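Local coordinates for protein carbonic anhydrase (Coccomyxa sp. PA, PDB 3UCJ) that probably catalyses the reversible hydration of carbon dioxide to hydrogencarbonate, as a zinc-dependent beta-class carbonic anhydrase, at residues L125-S128 with D129-V133; D135-A138 with A139-H142. All coordinates share one frame; numbering follows the deposited sequence.

Contact 1: L125-S128 with D129-V133; sequences LWIS and DVREV
Two side chains fold back along the chain here: Ser128 carries OG beside its own backbone N (chi1 -58°), and Arg131 sets out the same way (chi1 -70°), then bends at chi3 so that its guanidinium returns over Ser128. The setting is a helix-to-helix junction, in which helix 122-126 stops and helix 128-135 starts with Ile127 as its N-cap residue. Ile127 has no polar side chain to cap with. Ile127 O takes a weak bond from Val130 N at 2.8 Å and another weak one from Arg131 N. The next bond, from Glu132 N to Ser128 O at 3.1 Å, is the first of these that is not weak, and it lies nearly in line with that carbonyl.

The Arg131 guanidinium lies with one face over the backbone N of Ser128, and its NH2 gives a weak bond to Ser128 OG (3.3 Å). Arg131 NH1 comes within 4.0 Å of Ile127 CG1. Asn124 OD1 also accepts from NH1, so the arginine reaches back across the junction to the preceding helix. On another side of the turn, Val130 CG2 approaches Ile127 CB, and helix 146-167 adds Met153 against Val130. The acetazolamide bound near the zinc lies about 4 Å from the side chain of Ile127, which places this junction beside the active site.

A second subunit completes the polar pattern: its Lys78 forms a salt bridge with Asp129 OD2 and bonds to Trp126 O, and its Asn77 reaches Ser128 OG. The serine hydroxyl therefore ties the two helices and the neighbouring subunit together. Its own proton goes to Leu125 O, a carbonyl that also accepts from Ser128 N; the Ser128 OG to Leu125 O bond measures 2.7 Å, with OG tilted 20° from the carbonyl plane.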
loop_
_atom_site.group_PDB
_atom_site.type_symbol
_atom_site.label_atom_id
_atom_site.label_comp_id
_atom_site.label_asym_id
_atom_site.label_seq_id
_atom_site.Cartn_x
_atom_site.Cartn_y
_atom_site.Cartn_z
ATOM N N LEU A 125 -7.796 -8.252 -5.111
ATOM C CA LEU A 125 -6.398 -7.658 -5.192
ATOM C C LEU A 125 -5.576 -8.238 -4.043
ATOM O O LEU A 125 -4.474 -8.744 -4.242
ATOM C CB LEU A 125 -6.389 -6.119 -5.054
ATOM C CG LEU A 125 -7.275 -5.322 -6.074
ATOM C CD1 LEU A 125 -7.183 -3.777 -5.842
ATOM C CD2 LEU A 125 -6.797 -5.726 -7.448
ATOM N N TRP A 126 -6.166 -8.176 -2.854
ATOM C CA TRP A 126 -5.460 -8.668 -1.646
ATOM C C TRP A 126 -4.917 -10.055 -1.725
ATOM O O TRP A 126 -3.793 -10.359 -1.274
ATOM C CB TRP A 126 -6.372 -8.425 -0.394
ATOM C CG TRP A 126 -5.717 -8.857 0.889
ATOM C CD1 TRP A 126 -5.968 -10.012 1.578
ATOM C CD2 TRP A 126 -4.585 -8.216 1.556
ATOM N NE1 TRP A 126 -5.118 -10.089 2.655
ATOM C CE2 TRP A 126 -4.252 -9.024 2.659
ATOM C CE3 TRP A 126 -3.833 -7.024 1.324
ATOM C CZ2 TRP A 126 -3.200 -8.711 3.571
ATOM C CZ3 TRP A 126 -2.718 -6.737 2.232
ATOM C CH2 TRP A 126 -2.448 -7.595 3.347
ATOM N N ILE A 127 -5.749 -11.013 -2.201
ATOM C CA ILE A 127 -5.283 -12.357 -2.225
ATOM C C ILE A 127 -4.414 -12.706 -3.411
ATOM O O ILE A 127 -4.076 -13.886 -3.596
ATOM C CB ILE A 127 -6.582 -13.368 -2.154
ATOM C CG1 ILE A 127 -7.367 -13.178 -3.472
ATOM C CG2 ILE A 127 -7.356 -13.040 -0.863
ATOM C CD1 ILE A 127 -8.525 -14.323 -3.587
ATOM N N SER A 128 -3.882 -11.713 -4.138
ATOM C CA SER A 128 -2.935 -11.990 -5.193
ATOM C C SER A 128 -1.765 -12.813 -4.643
ATOM O O SER A 128 -1.230 -13.689 -5.328
ATOM C CB SER A 128 -2.386 -10.690 -5.901
ATOM O OG SER A 128 -3.468 -9.926 -6.440
ATOM N N ASP A 129 -1.399 -12.594 -3.355
ATOM C CA ASP A 129 -0.247 -13.334 -2.862
ATOM C C ASP A 129 -0.555 -14.835 -2.886
ATOM O O ASP A 129 0.404 -15.657 -3.040
ATOM C CB ASP A 129 0.091 -13.011 -1.346
ATOM C CG ASP A 129 0.340 -11.492 -1.073
ATOM O OD1 ASP A 129 0.898 -11.162 0.011
ATOM O OD2 ASP A 129 -0.165 -10.606 -1.779
ATOM N N VAL A 130 -1.781 -15.150 -2.502
ATOM C CA VAL A 130 -2.176 -16.600 -2.486
ATOM C C VAL A 130 -2.016 -17.183 -3.934
ATOM O O VAL A 130 -1.427 -18.271 -4.102
ATOM C CB VAL A 130 -3.575 -16.788 -1.987
ATOM C CG1 VAL A 130 -3.864 -18.358 -1.965
ATOM C CG2 VAL A 130 -3.699 -16.233 -0.531
ATOM N N ARG A 131 -2.437 -16.426 -4.951
ATOM C CA ARG A 131 -2.186 -16.909 -6.320
ATOM C C ARG A 131 -0.724 -17.157 -6.613
ATOM O O ARG A 131 -0.388 -18.097 -7.359
ATOM C CB ARG A 131 -2.833 -16.021 -7.378
ATOM C CG ARG A 131 -4.367 -16.108 -7.402
ATOM C CD ARG A 131 -5.006 -15.316 -8.543
ATOM N NE ARG A 131 -4.956 -13.871 -8.310
ATOM C CZ ARG A 131 -5.953 -13.172 -7.777
ATOM N NH1 ARG A 131 -7.134 -13.782 -7.457
ATOM N NH2 ARG A 131 -5.818 -11.872 -7.627
ATOM N N GLU A 132 0.179 -16.329 -6.074
ATOM C CA GLU A 132 1.562 -16.446 -6.397
ATOM C C GLU A 132 2.102 -17.739 -5.771
ATOM O O GLU A 132 2.886 -18.399 -6.391
ATOM C CB GLU A 132 2.327 -15.246 -5.777
ATOM C CG GLU A 132 2.171 -14.010 -6.562
ATOM C CD GLU A 132 3.106 -12.901 -5.885
ATOM O OE1 GLU A 132 2.597 -12.093 -5.086
ATOM O OE2 GLU A 132 4.380 -12.928 -6.087
ATOM N N VAL A 133 1.696 -18.043 -4.557
ATOM C CA VAL A 133 2.090 -19.262 -3.909
ATOM C C VAL A 133 1.542 -20.458 -4.685
ATOM O O VAL A 133 2.227 -21.356 -4.986
ATOM C CB VAL A 133 1.538 -19.342 -2.503
ATOM C CG1 VAL A 133 1.888 -20.638 -1.912
ATOM C CG2 VAL A 133 2.079 -18.229 -1.638
#

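Contact 2: D135-A138 with A139-H142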
loop_
_atom_site.group_PDB
_atom_site.type_symbol
_atom_site.label_atom_id
_atom_site.label_comp_id
_atom_site.label_asym_id
_atom_site.label_seq_id
_atom_site.Cartn_x
_atom_site.Cartn_y
_atom_site.Cartn_z
ATOM N N ASP A 135 0.663 -20.655 -7.793
ATOM C CA ASP A 135 1.259 -20.750 -9.092
ATOM C C ASP A 135 2.601 -21.433 -9.080
ATOM O O ASP A 135 3.016 -21.970 -10.058
ATOM C CB ASP A 135 1.396 -19.391 -9.729
ATOM C CG ASP A 135 0.096 -18.839 -10.235
ATOM O OD1 ASP A 135 0.074 -17.691 -10.600
ATOM O OD2 ASP A 135 -0.907 -19.521 -10.246
ATOM N N LYS A 136 3.274 -21.400 -7.956
ATOM C CA LYS A 136 4.547 -22.049 -7.840
ATOM C C LYS A 136 4.401 -23.496 -7.429
ATOM O O LYS A 136 5.354 -24.176 -7.229
ATOM C CB LYS A 136 5.439 -21.290 -6.869
ATOM C CG LYS A 136 5.747 -19.932 -7.337
ATOM C CD LYS A 136 6.914 -19.334 -6.665
ATOM C CE LYS A 136 6.513 -18.555 -5.509
ATOM N NZ LYS A 136 7.656 -17.996 -4.857
ATOM N N ASN A 137 3.179 -23.963 -7.352
ATOM C CA ASN A 137 2.935 -25.284 -6.852
ATOM C C ASN A 137 1.948 -26.121 -7.634
ATOM O O ASN A 137 1.306 -26.953 -7.086
ATOM C CB ASN A 137 2.522 -25.201 -5.394
ATOM C CG ASN A 137 3.657 -24.871 -4.513
ATOM O OD1 ASN A 137 4.485 -25.692 -4.261
ATOM N ND2 ASN A 137 3.734 -23.649 -4.084
ATOM N N ALA A 138 1.859 -25.906 -8.928
ATOM C CA ALA A 138 0.987 -26.709 -9.752
ATOM C C ALA A 138 1.154 -28.180 -9.494
ATOM O O ALA A 138 0.195 -28.893 -9.382
ATOM C CB ALA A 138 1.207 -26.410 -11.187
ATOM N N ALA A 139 2.390 -28.615 -9.384
ATOM C CA ALA A 139 2.690 -30.034 -9.180
ATOM C C ALA A 139 2.178 -30.634 -7.888
ATOM O O ALA A 139 1.904 -31.850 -7.838
ATOM C CB ALA A 139 4.180 -30.312 -9.361
ATOM N N LYS A 140 1.994 -29.813 -6.825
ATOM C CA LYS A 140 1.447 -30.335 -5.579
ATOM C C LYS A 140 -0.076 -30.192 -5.504
ATOM O O LYS A 140 -0.710 -30.783 -4.599
ATOM C CB LYS A 140 2.068 -29.618 -4.394
ATOM C CG LYS A 140 3.526 -29.635 -4.367
ATOM C CD LYS A 140 3.949 -28.845 -3.153
ATOM C CE LYS A 140 5.431 -28.659 -3.117
ATOM N NZ LYS A 140 6.010 -29.864 -2.501
ATOM N N LEU A 141 -0.667 -29.388 -6.386
ATOM C CA LEU A 141 -2.088 -29.072 -6.298
ATOM C C LEU A 141 -2.985 -29.768 -7.366
ATOM O O LEU A 141 -4.205 -30.082 -7.146
ATOM C CB LEU A 141 -2.273 -27.516 -6.386
ATOM C CG LEU A 141 -1.728 -26.824 -5.086
ATOM C CD1 LEU A 141 -1.806 -25.346 -5.338
ATOM C CD2 LEU A 141 -2.664 -27.078 -3.980
ATOM N N HIS A 142 -2.417 -29.901 -8.547
ATOM C CA HIS A 142 -3.220 -30.413 -9.683
ATOM C C HIS A 142 -3.627 -31.841 -9.468
ATOM O O HIS A 142 -2.907 -32.606 -8.808
ATOM C CB HIS A 142 -2.508 -30.223 -11.012
ATOM C CG HIS A 142 -2.620 -28.834 -11.527
ATOM N ND1 HIS A 142 -1.958 -28.402 -12.647
ATOM C CD2 HIS A 142 -3.313 -27.763 -11.062
ATOM C CE1 HIS A 142 -2.245 -27.127 -12.868
ATOM N NE2 HIS A 142 -3.065 -26.718 -11.916
#
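Ala138 O is gripped by two backbone donors, His142 N at 2.9 Å and Leu141 N at 3.2 Å, and the two arrive differently. His142 N comes nearly end-on to the carbonyl with a fairly straight N-H (163°), whereas Leu141 N stands well above the carbonyl plane. One residue earlier, Asn137 O receives Lys140 N at 3.0 Å, again from above the plane, and a weak bond from Leu141 N. This overlap of i+3 and i+4 bonds winds residues 138-141 into a single short turn.

The side chains follow that winding. With CG beside its backbone N (chi1 -79°), the His142 imidazole swings back over the start of the turn, and Ala138 CB sits over one ring face, 4.2 Å from the centroid and displaced toward the rim: a CH-pi contact. Phe222 of the second subunit meets the same histidine, its ring plane inclined at about 50°. Were His142 replaced by alanine, the Ala138 methyl would probably lose its aromatic cover, and a gap would be likely to open beside Phe222 of that subunit.

Asn137 and Lys140 meet obliquely, the aliphatic CE of Lys140 lying 3.3 Å from Asn137 OD1. The amide nitrogen of Asn137 turns the other way, to Val133 O of the preceding helix, so this side chain looks back up the chain instead of capping the turn that follows it. Leu141 lays its CD1 branch toward Asn137 CB, 4.3 Å away, and is buried against Leu156 and Lys152 of helix 146-167. Away from the zinc site, this is a one-turn helix with Asn137 at its N-cap position, set between helix 128-135 and the long helix 146-167 of the beta-carbonic anhydrase fold.

In the fold
Contacts 1 and 2 come in series along one run of the chain, with centres 14 Å apart and both on the same side of the chain's centre. Contact 1 joins helix 122-126 to helix 128-135; contact 2 forms the short helix 138-141 that follows. Helix 146-167 flanks both, with Met153 beside the first and Leu156 beside the second, and both also touch the second subunit. Their surroundings differ: the 125-133 junction is partly buried and close to the inhibitor, while residues 135-142 lie at the surface, away from the zinc and inhibitor sites. Successive short helices thus lead from the active-site region to the periphery, meeting the subunit interface along the way.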